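Local coordinates for hypothetical protein yqeU (Bacillus subtilis, PDB 1VHK) that probably methylates N3 of a specific uridine in the RNA of the small ribosomal subunit, using S-adenosyl-L-methionine as methyl donor, at residues I43-Q48 / A53-Q58; I85-P90 / E96-K101; F113-S118 / E213-R218; S189-S194 / S199-V204. One frame throughout, in Å; residues are numbered along the deposited sequence.

Interaction 1 (I43-Q48 / A53-Q58); sequences IICCSQ and AKCELQ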
loop_
_atom_site.group_PDB
_atom_site.type_symbol
_atom_site.label_atom_id
_atom_site.label_comp_id
_atom_site.label_asym_id
_atom_site.label_seq_id
_atom_site.Cartn_x
_atom_site.Cartn_y
_atom_site.Cartn_z
ATOM N N ILE A 43 -12.702 20.827 -11.320
ATOM C CA ILE A 43 -11.777 19.717 -11.403
ATOM C C ILE A 43 -10.430 20.126 -10.773
ATOM O O ILE A 43 -10.164 21.252 -10.394
ATOM C CB ILE A 43 -11.433 19.176 -12.803
ATOM C CG1 ILE A 43 -10.737 20.233 -13.644
ATOM C CG2 ILE A 43 -12.651 18.579 -13.499
ATOM C CD1 ILE A 43 -10.663 20.034 -15.127
ATOM N N ILE A 44 -9.590 19.113 -10.638
ATOM C CA ILE A 44 -8.241 19.271 -10.131
ATOM C C ILE A 44 -7.275 18.930 -11.278
ATOM O O ILE A 44 -7.417 17.913 -11.965
ATOM C CB ILE A 44 -7.969 18.373 -8.925
ATOM C CG1 ILE A 44 -9.097 18.453 -7.896
ATOM C CG2 ILE A 44 -6.637 18.747 -8.274
ATOM C CD1 ILE A 44 -9.103 19.674 -7.025
ATOM N N CYS A 45 -6.364 19.853 -11.527
ATOM C CA CYS A 45 -5.366 19.709 -12.560
ATOM C C CYS A 45 -3.965 19.889 -11.958
ATOM O O CYS A 45 -3.706 20.733 -11.100
ATOM C CB CYS A 45 -5.563 20.683 -13.705
ATOM S SG CYS A 45 -7.023 20.412 -14.721
ATOM N N CYS A 46 -3.084 19.056 -12.472
ATOM C CA CYS A 46 -1.683 19.028 -12.109
ATOM C C CYS A 46 -0.856 19.247 -13.378
ATOM O O CYS A 46 -1.059 18.471 -14.299
ATOM C CB CYS A 46 -1.347 17.651 -11.492
ATOM S SG CYS A 46 0.297 17.647 -10.678
ATOM N N SER A 47 -0.009 20.248 -13.439
ATOM C CA SER A 47 0.825 20.506 -14.621
ATOM C C SER A 47 1.918 19.470 -14.828
ATOM O O SER A 47 2.214 18.646 -13.956
ATOM C CB SER A 47 1.466 21.890 -14.523
ATOM O OG SER A 47 2.145 22.052 -13.289
ATOM N N GLN A 48 2.682 19.588 -15.931
ATOM C CA GLN A 48 3.732 18.612 -16.190
ATOM C C GLN A 48 4.877 18.725 -15.167
ATOM O O GLN A 48 5.665 17.776 -15.064
ATOM C CB GLN A 48 4.360 18.641 -17.547
ATOM C CG GLN A 48 3.739 19.223 -18.754
ATOM C CD GLN A 48 4.739 19.348 -19.903
ATOM O OE1 GLN A 48 5.934 19.556 -19.643
ATOM N NE2 GLN A 48 4.272 19.185 -21.135
ATOM N N ALA A 53 -3.612 22.629 -9.461
ATOM C CA ALA A 53 -4.582 23.707 -9.407
ATOM C C ALA A 53 -6.030 23.254 -9.283
ATOM O O ALA A 53 -6.489 22.221 -9.753
ATOM C CB ALA A 53 -4.441 24.578 -10.670
ATOM N N LYS A 54 -6.841 24.109 -8.651
ATOM C CA LYS A 54 -8.288 23.890 -8.658
ATOM C C LYS A 54 -8.842 24.710 -9.847
ATOM O O LYS A 54 -8.550 25.907 -10.011
ATOM C CB LYS A 54 -8.956 24.261 -7.378
ATOM C CG LYS A 54 -10.310 23.626 -7.152
ATOM C CD LYS A 54 -10.712 23.716 -5.687
ATOM C CE LYS A 54 -9.588 23.277 -4.763
ATOM N NZ LYS A 54 -9.840 21.951 -4.132
ATOM N N CYS A 55 -9.464 23.990 -10.781
ATOM C CA CYS A 55 -9.986 24.630 -11.975
ATOM C C CYS A 55 -11.508 24.545 -12.072
ATOM O O CYS A 55 -12.135 23.628 -11.557
ATOM C CB CYS A 55 -9.371 24.034 -13.242
ATOM S SG CYS A 55 -7.571 23.941 -13.236
ATOM N N GLU A 56 -12.050 25.529 -12.778
ATOM C CA GLU A 56 -13.467 25.662 -13.070
ATOM C C GLU A 56 -13.703 25.534 -14.574
ATOM O O GLU A 56 -13.032 26.167 -15.391
ATOM C CB GLU A 56 -13.980 27.009 -12.545
ATOM C CG GLU A 56 -15.459 27.136 -12.336
ATOM C CD GLU A 56 -15.908 28.180 -11.349
ATOM O OE1 GLU A 56 -15.932 27.914 -10.122
ATOM O OE2 GLU A 56 -16.337 29.291 -11.755
ATOM N N LEU A 57 -14.611 24.647 -14.986
ATOM C CA LEU A 57 -14.894 24.515 -16.416
ATOM C C LEU A 57 -15.680 25.741 -16.898
ATOM O O LEU A 57 -16.801 26.011 -16.502
ATOM C CB LEU A 57 -15.583 23.230 -16.755
ATOM C CG LEU A 57 -14.786 21.930 -16.795
ATOM C CD1 LEU A 57 -13.316 22.169 -17.119
ATOM C CD2 LEU A 57 -14.943 21.142 -15.509
ATOM N N GLN A 58 -14.988 26.554 -17.679
ATOM C CA GLN A 58 -15.504 27.760 -18.288
ATOM C C GLN A 58 -16.179 27.379 -19.611
ATOM O O GLN A 58 -17.314 27.754 -19.879
ATOM C CB GLN A 58 -14.368 28.748 -18.539
ATOM C CG GLN A 58 -14.747 29.968 -19.345
ATOM C CD GLN A 58 -13.923 31.194 -19.020
ATOM O OE1 GLN A 58 -13.939 32.199 -19.750
ATOM N NE2 GLN A 58 -13.195 31.130 -17.908
#
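Ile43 lays its branched side chain across Leu57, the two crossing at about a right angle, so that both limbs of one meet both limbs of the other: Ile43 CD1 is 3.9 Å from Leu57 CD1, and Ile43 CG2 is 4.0 Å from Leu57 CD2. With CG1 set between the backbone N and the carbonyl carbon (chi1 63°), the same isoleucine also brings CG1 to 4.1 Å from Cys55 CB. Farther along this face, Cys45 and Cys55 meet diagonally. Their SG atoms are 3.9 Å apart, an apolar contact of sulfurs and no disulfide. On the other face, Ile44 and Lys54 lie side by side and point the same way; Ile44 CD1 rests 4.1 Å from Lys54 CG, while the lysine chain bends near its end.

The backbone beneath is a worked example of antiparallel pairing. Ile43 and Cys55 form a hydrogen-bonded pair, with Ile43 N to Cys55 O and Cys55 N to Ile43 O; Cys45 and Ala53 form the next, in which Cys45 N meets Ala53 O at 3.0 Å. Ile44 and Lys54 make the non-hydrogen-bonded pair between them.

This beta hairpin belongs to the PUA domain. Strand 5-7 runs parallel to 42-46 along its outer edge, strand 64-72 flanks 52-60, and from strand 21-24, Ile23 packs on Ile43 and Phe21 on Cys55.

Interaction 2 (I85-P90 / E96-K101); sequences IASGLP and EWIIQK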
loop_
_atom_site.group_PDB
_atom_site.type_symbol
_atom_site.label_atom_id
_atom_site.label_comp_id
_atom_site.label_asym_id
_atom_site.label_seq_id
_atom_site.Cartn_x
_atom_site.Cartn_y
_atom_site.Cartn_z
ATOM N N ILE A 85 11.059 0.659 -7.993
ATOM C CA ILE A 85 10.682 -0.720 -7.743
ATOM C C ILE A 85 11.110 -1.620 -8.900
ATOM O O ILE A 85 10.613 -1.498 -10.013
ATOM C CB ILE A 85 9.154 -0.855 -7.540
ATOM C CG1 ILE A 85 8.640 0.188 -6.560
ATOM C CG2 ILE A 85 8.805 -2.259 -7.072
ATOM C CD1 ILE A 85 9.332 0.230 -5.223
ATOM N N ALA A 86 12.027 -2.549 -8.634
ATOM C CA ALA A 86 12.385 -3.544 -9.646
ATOM C C ALA A 86 11.673 -4.862 -9.339
ATOM O O ALA A 86 12.074 -5.497 -8.356
ATOM C CB ALA A 86 13.891 -3.781 -9.661
ATOM N N SER A 87 10.756 -5.341 -10.188
ATOM C CA SER A 87 10.119 -6.614 -9.883
ATOM C C SER A 87 10.392 -7.758 -10.834
ATOM O O SER A 87 10.105 -7.714 -12.038
ATOM C CB SER A 87 8.595 -6.432 -9.750
ATOM O OG SER A 87 8.258 -5.251 -9.061
ATOM N N GLY A 88 10.806 -8.914 -10.321
ATOM C CA GLY A 88 10.933 -10.085 -11.227
ATOM C C GLY A 88 9.544 -10.470 -11.751
ATOM O O GLY A 88 8.617 -10.762 -10.979
ATOM N N LEU A 89 9.380 -10.459 -13.078
ATOM C CA LEU A 89 8.090 -10.729 -13.700
ATOM C C LEU A 89 7.252 -11.747 -12.943
ATOM O O LEU A 89 7.588 -12.933 -12.939
ATOM C CB LEU A 89 8.255 -11.154 -15.140
ATOM C CG LEU A 89 8.157 -10.145 -16.269
ATOM C CD1 LEU A 89 7.363 -8.906 -15.901
ATOM C CD2 LEU A 89 9.532 -9.741 -16.800
ATOM N N PRO A 90 6.177 -11.320 -12.312
ATOM C CA PRO A 90 5.296 -12.217 -11.563
ATOM C C PRO A 90 4.292 -12.858 -12.517
ATOM O O PRO A 90 4.188 -12.443 -13.675
ATOM C CB PRO A 90 4.593 -11.278 -10.596
ATOM C CG PRO A 90 4.593 -9.945 -11.240
ATOM C CD PRO A 90 5.688 -9.920 -12.265
ATOM N N GLU A 96 0.215 -5.579 -12.487
ATOM C CA GLU A 96 -0.720 -4.459 -12.502
ATOM C C GLU A 96 -1.051 -4.029 -11.064
ATOM O O GLU A 96 -1.167 -2.843 -10.825
ATOM C CB GLU A 96 -2.019 -4.798 -13.225
ATOM C CG GLU A 96 -1.916 -4.936 -14.726
ATOM C CD GLU A 96 -3.263 -5.224 -15.367
ATOM O OE1 GLU A 96 -4.283 -5.128 -14.647
ATOM O OE2 GLU A 96 -3.330 -5.530 -16.576
ATOM N N TRP A 97 -1.174 -4.980 -10.158
ATOM C CA TRP A 97 -1.461 -4.678 -8.756
ATOM C C TRP A 97 -0.259 -3.977 -8.135
ATOM O O TRP A 97 -0.364 -3.016 -7.394
ATOM C CB TRP A 97 -1.760 -5.975 -7.995
ATOM C CG TRP A 97 -2.831 -5.864 -6.959
ATOM C CD1 TRP A 97 -4.184 -5.778 -7.188
ATOM C CD2 TRP A 97 -2.670 -5.826 -5.532
ATOM N NE1 TRP A 97 -4.865 -5.673 -5.996
ATOM C CE2 TRP A 97 -3.957 -5.713 -4.965
ATOM C CE3 TRP A 97 -1.555 -5.867 -4.681
ATOM C CZ2 TRP A 97 -4.167 -5.654 -3.586
ATOM C CZ3 TRP A 97 -1.775 -5.813 -3.326
ATOM C CH2 TRP A 97 -3.066 -5.693 -2.785
ATOM N N ILE A 98 0.939 -4.448 -8.553
ATOM C CA ILE A 98 2.164 -3.844 -8.035
ATOM C C ILE A 98 2.262 -2.406 -8.530
ATOM O O ILE A 98 2.674 -1.539 -7.770
ATOM C CB ILE A 98 3.408 -4.660 -8.392
ATOM C CG1 ILE A 98 3.534 -5.887 -7.483
ATOM C CG2 ILE A 98 4.676 -3.821 -8.263
ATOM C CD1 ILE A 98 4.299 -7.055 -8.103
ATOM N N ILE A 99 1.848 -2.158 -9.771
ATOM C CA ILE A 99 1.980 -0.808 -10.345
ATOM C C ILE A 99 0.964 0.121 -9.721
ATOM O O ILE A 99 1.188 1.254 -9.324
ATOM C CB ILE A 99 1.795 -0.860 -11.884
ATOM C CG1 ILE A 99 3.094 -1.446 -12.507
ATOM C CG2 ILE A 99 1.522 0.490 -12.520
ATOM C CD1 ILE A 99 2.877 -1.920 -13.934
ATOM N N GLN A 100 -0.273 -0.402 -9.661
ATOM C CA GLN A 100 -1.349 0.365 -9.095
ATOM C C GLN A 100 -1.080 0.728 -7.630
ATOM O O GLN A 100 -1.051 1.915 -7.301
ATOM C CB GLN A 100 -2.687 -0.330 -9.269
ATOM C CG GLN A 100 -3.829 0.523 -8.654
ATOM C CD GLN A 100 -5.185 -0.091 -8.919
ATOM O OE1 GLN A 100 -5.654 -0.942 -8.156
ATOM N NE2 GLN A 100 -5.778 0.272 -10.043
ATOM N N LYS A 101 -0.943 -0.265 -6.745
ATOM C CA LYS A 101 -0.800 0.108 -5.321
ATOM C C LYS A 101 0.477 0.891 -5.127
ATOM O O LYS A 101 0.466 1.973 -4.512
ATOM C CB LYS A 101 -1.003 -1.080 -4.423
ATOM C CG LYS A 101 -2.046 -2.037 -4.973
ATOM C CD LYS A 101 -3.366 -1.964 -4.292
ATOM C CE LYS A 101 -4.543 -2.117 -5.244
ATOM N NZ LYS A 101 -5.282 -0.808 -5.336
#
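Lys101 NZ, one turn along the helix from the Ile98 that packs on Ser87, is gripped by three acceptors. It gives a 2.8 Å hydrogen bond to Gln100 OE1, approaching 31° out of the amide's carbonyl plane, and forms salt bridges with Glu104 and with Glu237 of the second subunit. Its chain passes over the indole of Trp97, with Lys101 CD 3.8 Å above the ring plane and offset toward the rim. That ring in turn packs edge-to-face with Trp97 of the second subunit.

The helix connects strands 82-88 and 109-113 in a beta-alpha-beta unit of the SPOUT methyltransferase domain, a fold built on a parallel sheet, and one flank leans on the first strand while another meets the partner subunit.

Against the strand, Ile98 divides its two limbs. Its CG2, anti to the backbone N, comes 3.9 Å from Ser87 OG, a van der Waals contact between methyl and hydroxyl. The longer limb, placed beside the backbone N (chi1 -78°), carries CD1 up to the loop, 4.3 Å from Pro90 CG. Pro90, in the loop after the strand, also packs on Glu208.

Interaction 3 (F113-S118 / E213-R218); sequences FQAARS and EAEVER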
loop_
_atom_site.group_PDB
_atom_site.type_symbol
_atom_site.label_atom_id
_atom_site.label_comp_id
_atom_site.label_asym_id
_atom_site.label_seq_id
_atom_site.Cartn_x
_atom_site.Cartn_y
_atom_site.Cartn_z
ATOM N N PHE A 113 11.692 -7.027 -14.700
ATOM C CA PHE A 113 12.884 -7.654 -15.301
ATOM C C PHE A 113 12.735 -9.145 -15.340
ATOM O O PHE A 113 12.023 -9.684 -14.493
ATOM C CB PHE A 113 14.161 -7.207 -14.573
ATOM C CG PHE A 113 14.263 -7.749 -13.173
ATOM C CD1 PHE A 113 13.859 -6.995 -12.087
ATOM C CD2 PHE A 113 14.742 -9.025 -12.955
ATOM C CE1 PHE A 113 13.933 -7.517 -10.817
ATOM C CE2 PHE A 113 14.775 -9.566 -11.690
ATOM C CZ PHE A 113 14.359 -8.805 -10.611
ATOM N N GLN A 114 13.333 -9.784 -16.357
ATOM C CA GLN A 114 13.202 -11.256 -16.425
ATOM C C GLN A 114 13.979 -11.855 -15.266
ATOM O O GLN A 114 15.162 -11.486 -15.101
ATOM C CB GLN A 114 13.804 -11.792 -17.729
ATOM C CG GLN A 114 13.383 -13.209 -18.071
ATOM C CD GLN A 114 11.887 -13.367 -18.238
ATOM O OE1 GLN A 114 11.222 -12.488 -18.830
ATOM N NE2 GLN A 114 11.304 -14.454 -17.725
ATOM N N ALA A 115 13.400 -12.725 -14.476
ATOM C CA ALA A 115 14.200 -13.328 -13.384
ATOM C C ALA A 115 14.320 -14.835 -13.577
ATOM O O ALA A 115 13.385 -15.493 -14.039
ATOM C CB ALA A 115 13.569 -12.955 -12.058
ATOM N N ALA A 116 15.389 -15.433 -13.059
ATOM C CA ALA A 116 15.649 -16.859 -13.201
ATOM C C ALA A 116 14.424 -17.704 -12.912
ATOM O O ALA A 116 14.074 -18.623 -13.685
ATOM C CB ALA A 116 16.827 -17.268 -12.340
ATOM N N ARG A 117 13.709 -17.409 -11.817
ATOM C CA ARG A 117 12.504 -18.148 -11.501
ATOM C C ARG A 117 11.241 -17.547 -12.091
ATOM O O ARG A 117 10.158 -18.062 -11.791
ATOM C CB ARG A 117 12.350 -18.350 -9.995
ATOM C CG ARG A 117 13.260 -19.455 -9.467
ATOM C CD ARG A 117 13.799 -19.092 -8.103
ATOM N NE ARG A 117 14.687 -20.132 -7.581
ATOM C CZ ARG A 117 14.999 -20.204 -6.291
ATOM N NH1 ARG A 117 14.524 -19.317 -5.425
ATOM N NH2 ARG A 117 15.767 -21.198 -5.871
ATOM N N SER A 118 11.330 -16.488 -12.884
ATOM C CA SER A 118 10.159 -15.928 -13.546
ATOM C C SER A 118 9.582 -16.997 -14.495
ATOM O O SER A 118 10.166 -17.309 -15.524
ATOM C CB SER A 118 10.482 -14.686 -14.353
ATOM O OG SER A 118 10.555 -13.528 -13.588
ATOM N N GLU A 213 20.271 -17.738 -5.420
ATOM C CA GLU A 213 21.565 -17.508 -4.759
ATOM C C GLU A 213 22.533 -16.810 -5.718
ATOM O O GLU A 213 23.183 -15.823 -5.365
ATOM C CB GLU A 213 22.184 -18.801 -4.265
ATOM C CG GLU A 213 21.353 -19.612 -3.297
ATOM C CD GLU A 213 22.085 -20.791 -2.689
ATOM O OE1 GLU A 213 23.322 -20.894 -2.858
ATOM O OE2 GLU A 213 21.431 -21.630 -2.024
ATOM N N ALA A 214 22.594 -17.310 -6.948
ATOM C CA ALA A 214 23.443 -16.726 -7.972
ATOM C C ALA A 214 23.130 -15.245 -8.157
ATOM O O ALA A 214 24.027 -14.414 -7.986
ATOM C CB ALA A 214 23.327 -17.485 -9.274
ATOM N N GLU A 215 21.873 -14.929 -8.388
ATOM C CA GLU A 215 21.340 -13.595 -8.558
ATOM C C GLU A 215 21.675 -12.659 -7.404
ATOM O O GLU A 215 22.093 -11.515 -7.624
ATOM C CB GLU A 215 19.804 -13.669 -8.738
ATOM C CG GLU A 215 19.379 -14.158 -10.112
ATOM C CD GLU A 215 17.898 -14.485 -10.192
ATOM O OE1 GLU A 215 17.292 -14.321 -11.274
ATOM O OE2 GLU A 215 17.370 -14.919 -9.145
ATOM N N VAL A 216 21.499 -13.137 -6.163
ATOM C CA VAL A 216 21.837 -12.292 -5.010
ATOM C C VAL A 216 23.308 -11.905 -5.091
ATOM O O VAL A 216 23.666 -10.725 -5.084
ATOM C CB VAL A 216 21.519 -12.923 -3.661
ATOM C CG1 VAL A 216 21.899 -11.977 -2.517
ATOM C CG2 VAL A 216 20.045 -13.287 -3.553
ATOM N N GLU A 217 24.159 -12.915 -5.269
ATOM C CA GLU A 217 25.579 -12.699 -5.468
ATOM C C GLU A 217 25.889 -11.609 -6.476
ATOM O O GLU A 217 26.712 -10.736 -6.169
ATOM C CB GLU A 217 26.259 -14.010 -5.869
ATOM C CG GLU A 217 26.602 -14.900 -4.687
ATOM C CD GLU A 217 27.684 -15.909 -5.016
ATOM O OE1 GLU A 217 28.863 -15.507 -5.118
ATOM O OE2 GLU A 217 27.370 -17.117 -5.181
ATOM N N ARG A 218 25.263 -11.571 -7.643
ATOM C CA ARG A 218 25.528 -10.499 -8.619
ATOM C C ARG A 218 25.005 -9.146 -8.148
ATOM O O ARG A 218 25.638 -8.103 -8.388
ATOM C CB ARG A 218 24.897 -10.864 -9.964
ATOM C CG ARG A 218 24.582 -12.341 -10.087
ATOM C CD ARG A 218 25.323 -12.998 -11.229
ATOM N NE ARG A 218 26.635 -12.426 -11.449
ATOM C CZ ARG A 218 27.738 -12.601 -10.750
ATOM N NH1 ARG A 218 27.753 -13.396 -9.685
ATOM N NH2 ARG A 218 28.863 -11.988 -11.112
#
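Hydrogen bonding across the contact rests on Glu215 and Ala116. The amide of Ala116 donates to the carboxylate, N to Glu215 OE1 2.8 Å with an angle of 162° at the hydrogen, meeting the oxygen on its syn side and 22° out of the carboxylate plane. The other oxygen, OE2, turns back to the amide of Thr212 at the start of its own helix, so the two oxygens join loop and helix end. A side chain extended beyond CG (chi2 169°) gives the glutamate its reach. Within the loop, residues Ala115 to Ser118 form a type I turn, in which Ser118 OG accepts from Ala115 N at 3.1 Å and also bonds to Leu89 O.

Van der Waals contact is slight: Ala115 CB lies 4.0 Å from Glu215 OE1, and the methyl of Ala116 rests beside the carboxylate.

Replacing Glu215 with an alanine would probably leave the Ala116 and Thr212 amides without this shared acceptor and the turn freer to move away from the helix.

The loop leads out of strand 109-113, beside the strand 82-88, and Ala115 touches Pro207 in the segment between strand 200-205 and helix 213-221, while helix 159-165 packs Phe159 against Glu215.

Interaction 4 (S189-S194 / S199-V204); sequences SAIVSS and SSLLIV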
loop_
_atom_site.group_PDB
_atom_site.type_symbol
_atom_site.label_atom_id
_atom_site.label_comp_id
_atom_site.label_asym_id
_atom_site.label_seq_id
_atom_site.Cartn_x
_atom_site.Cartn_y
_atom_site.Cartn_z
ATOM N N SER A 189 15.831 -0.168 7.878
ATOM C CA SER A 189 15.562 1.138 8.526
ATOM C C SER A 189 16.789 2.032 8.508
ATOM O O SER A 189 16.631 3.255 8.370
ATOM C CB SER A 189 15.019 1.035 9.931
ATOM O OG SER A 189 15.776 0.071 10.647
ATOM N N ALA A 190 17.992 1.471 8.589
ATOM C CA ALA A 190 19.201 2.285 8.562
ATOM C C ALA A 190 19.346 2.974 7.223
ATOM O O ALA A 190 19.576 4.186 7.173
ATOM C CB ALA A 190 20.446 1.451 8.857
ATOM N N ILE A 191 19.282 2.194 6.126
ATOM C CA ILE A 191 19.512 2.858 4.844
ATOM C C ILE A 191 18.429 3.889 4.603
ATOM O O ILE A 191 18.670 5.073 4.380
ATOM C CB ILE A 191 19.775 1.923 3.689
ATOM C CG1 ILE A 191 18.581 1.789 2.736
ATOM C CG2 ILE A 191 20.270 0.551 4.108
ATOM C CD1 ILE A 191 18.549 2.898 1.697
ATOM N N VAL A 192 17.157 3.497 4.795
ATOM C CA VAL A 192 16.076 4.440 4.529
ATOM C C VAL A 192 16.178 5.665 5.396
ATOM O O VAL A 192 16.040 6.789 4.873
ATOM C CB VAL A 192 14.703 3.760 4.601
ATOM C CG1 VAL A 192 13.575 4.779 4.630
ATOM C CG2 VAL A 192 14.540 2.823 3.415
ATOM N N SER A 193 16.533 5.543 6.669
ATOM C CA SER A 193 16.621 6.735 7.515
ATOM C C SER A 193 17.865 7.560 7.262
ATOM O O SER A 193 17.905 8.752 7.640
ATOM C CB SER A 193 16.361 6.437 8.967
ATOM O OG SER A 193 17.174 5.402 9.477
ATOM N N SER A 194 18.840 7.054 6.513
ATOM C CA SER A 194 20.026 7.814 6.171
ATOM C C SER A 194 19.981 8.450 4.792
ATOM O O SER A 194 21.005 9.003 4.340
ATOM C CB SER A 194 21.257 6.892 6.269
ATOM O OG SER A 194 21.474 6.208 5.031
ATOM N N SER A 199 17.137 12.020 -2.843
ATOM C CA SER A 199 18.010 10.934 -3.252
ATOM C C SER A 199 17.241 9.773 -3.863
ATOM O O SER A 199 16.043 9.646 -3.665
ATOM C CB SER A 199 18.813 10.437 -2.051
ATOM O OG SER A 199 17.918 10.281 -0.968
ATOM N N SER A 200 17.948 8.864 -4.548
ATOM C CA SER A 200 17.322 7.773 -5.224
ATOM C C SER A 200 17.545 6.418 -4.592
ATOM O O SER A 200 18.666 6.062 -4.225
ATOM C CB SER A 200 17.764 7.734 -6.700
ATOM O OG SER A 200 19.051 7.136 -6.823
ATOM N N LEU A 201 16.474 5.595 -4.584
ATOM C CA LEU A 201 16.619 4.254 -4.014
ATOM C C LEU A 201 16.017 3.185 -4.921
ATOM O O LEU A 201 14.917 3.329 -5.445
ATOM C CB LEU A 201 16.008 4.214 -2.625
ATOM C CG LEU A 201 15.817 2.834 -1.989
ATOM C CD1 LEU A 201 17.156 2.245 -1.532
ATOM C CD2 LEU A 201 14.810 2.901 -0.849
ATOM N N LEU A 202 16.812 2.170 -5.237
ATOM C CA LEU A 202 16.413 1.031 -6.026
ATOM C C LEU A 202 16.171 -0.158 -5.087
ATOM O O LEU A 202 16.968 -0.366 -4.187
ATOM C CB LEU A 202 17.480 0.610 -7.047
ATOM C CG LEU A 202 17.099 -0.674 -7.821
ATOM C CD1 LEU A 202 15.912 -0.379 -8.727
ATOM C CD2 LEU A 202 18.271 -1.219 -8.595
ATOM N N ILE A 203 15.032 -0.816 -5.249
ATOM C CA ILE A 203 14.668 -1.960 -4.414
ATOM C C ILE A 203 14.284 -3.114 -5.335
ATOM O O ILE A 203 13.397 -2.918 -6.182
ATOM C CB ILE A 203 13.475 -1.692 -3.477
ATOM C CG1 ILE A 203 13.589 -0.391 -2.696
ATOM C CG2 ILE A 203 13.319 -2.856 -2.491
ATOM C CD1 ILE A 203 12.442 -0.087 -1.767
ATOM N N VAL A 204 15.033 -4.222 -5.327
ATOM C CA VAL A 204 14.649 -5.293 -6.267
ATOM C C VAL A 204 14.007 -6.436 -5.537
ATOM O O VAL A 204 14.425 -6.838 -4.450
ATOM C CB VAL A 204 15.786 -5.711 -7.184
ATOM C CG1 VAL A 204 17.010 -4.816 -7.024
ATOM C CG2 VAL A 204 16.167 -7.178 -7.066
#
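Leu201 is where strand 200-205 meets helix 187-193, through Ile191 and Val192. The approach to it is polar: Ser199 OG bonds to the carbonyl of Pro196 in the connecting loop, and Ser200 OG to the amide of Asp170.

Leu201 itself points toward the helix. With CG anti to the backbone N (chi1 168°), it spreads two methyls over neighbouring helix residues. Its CD1 comes 3.6 Å from Ile191 CD1, the side chains crossing obliquely with methyl meeting methyl, while Leu201 CD2 stands 4.3 Å from Val192 CG2. The backbone of Ile191 is engaged as well, its O accepting from both Ser194 N and Ser194 OG, the hydroxyl at 3.1 Å and on a lone pair in the carbonyl plane. Leu202 turns to the other face of the sheet and packs on Tyr84 and Ala86 of the neighbouring strand 82-88. Ile203 returns to the helix side, where it joins Leu201 and Ile191 on Val173 of strand 171-175. Val204, again on the far face, meets Ala86. Helix 239-253 completes the near face, since Ile247 touches both Leu201 and Val192.

In the chain, helix 187-193 lies between the neighbouring parallel strands 171-175 and 200-205, packing on the sheet as the connection of a beta-alpha-beta unit. With no hydrogen bond across it, the contact rests on van der Waals fit and the burial of apolar groups.

Overall arrangement
Interaction 1 stands apart in the PUA domain, its centre about 30 Å or more from those of the others, which all lie in the methyltransferase domain. It alone pairs two strands through backbone bonds, with mostly apolar side chains on both faces. Interactions 2 and 4 both set a helix against the parallel sheet by buried apolar contact, on the neighbouring strands 82-88 and 200-205; Ala86 N probably hydrogen-bonds to Ile203 O at 2.8 Å. Interaction 3, nearer the surface, depends instead on a carboxylate and a loop amide. It meets interaction 2 where Leu89 N probably hydrogen-bonds with Phe113 O and Leu89 O with Ser118 OG, and interaction 4 lies nested within the chain span that it closes.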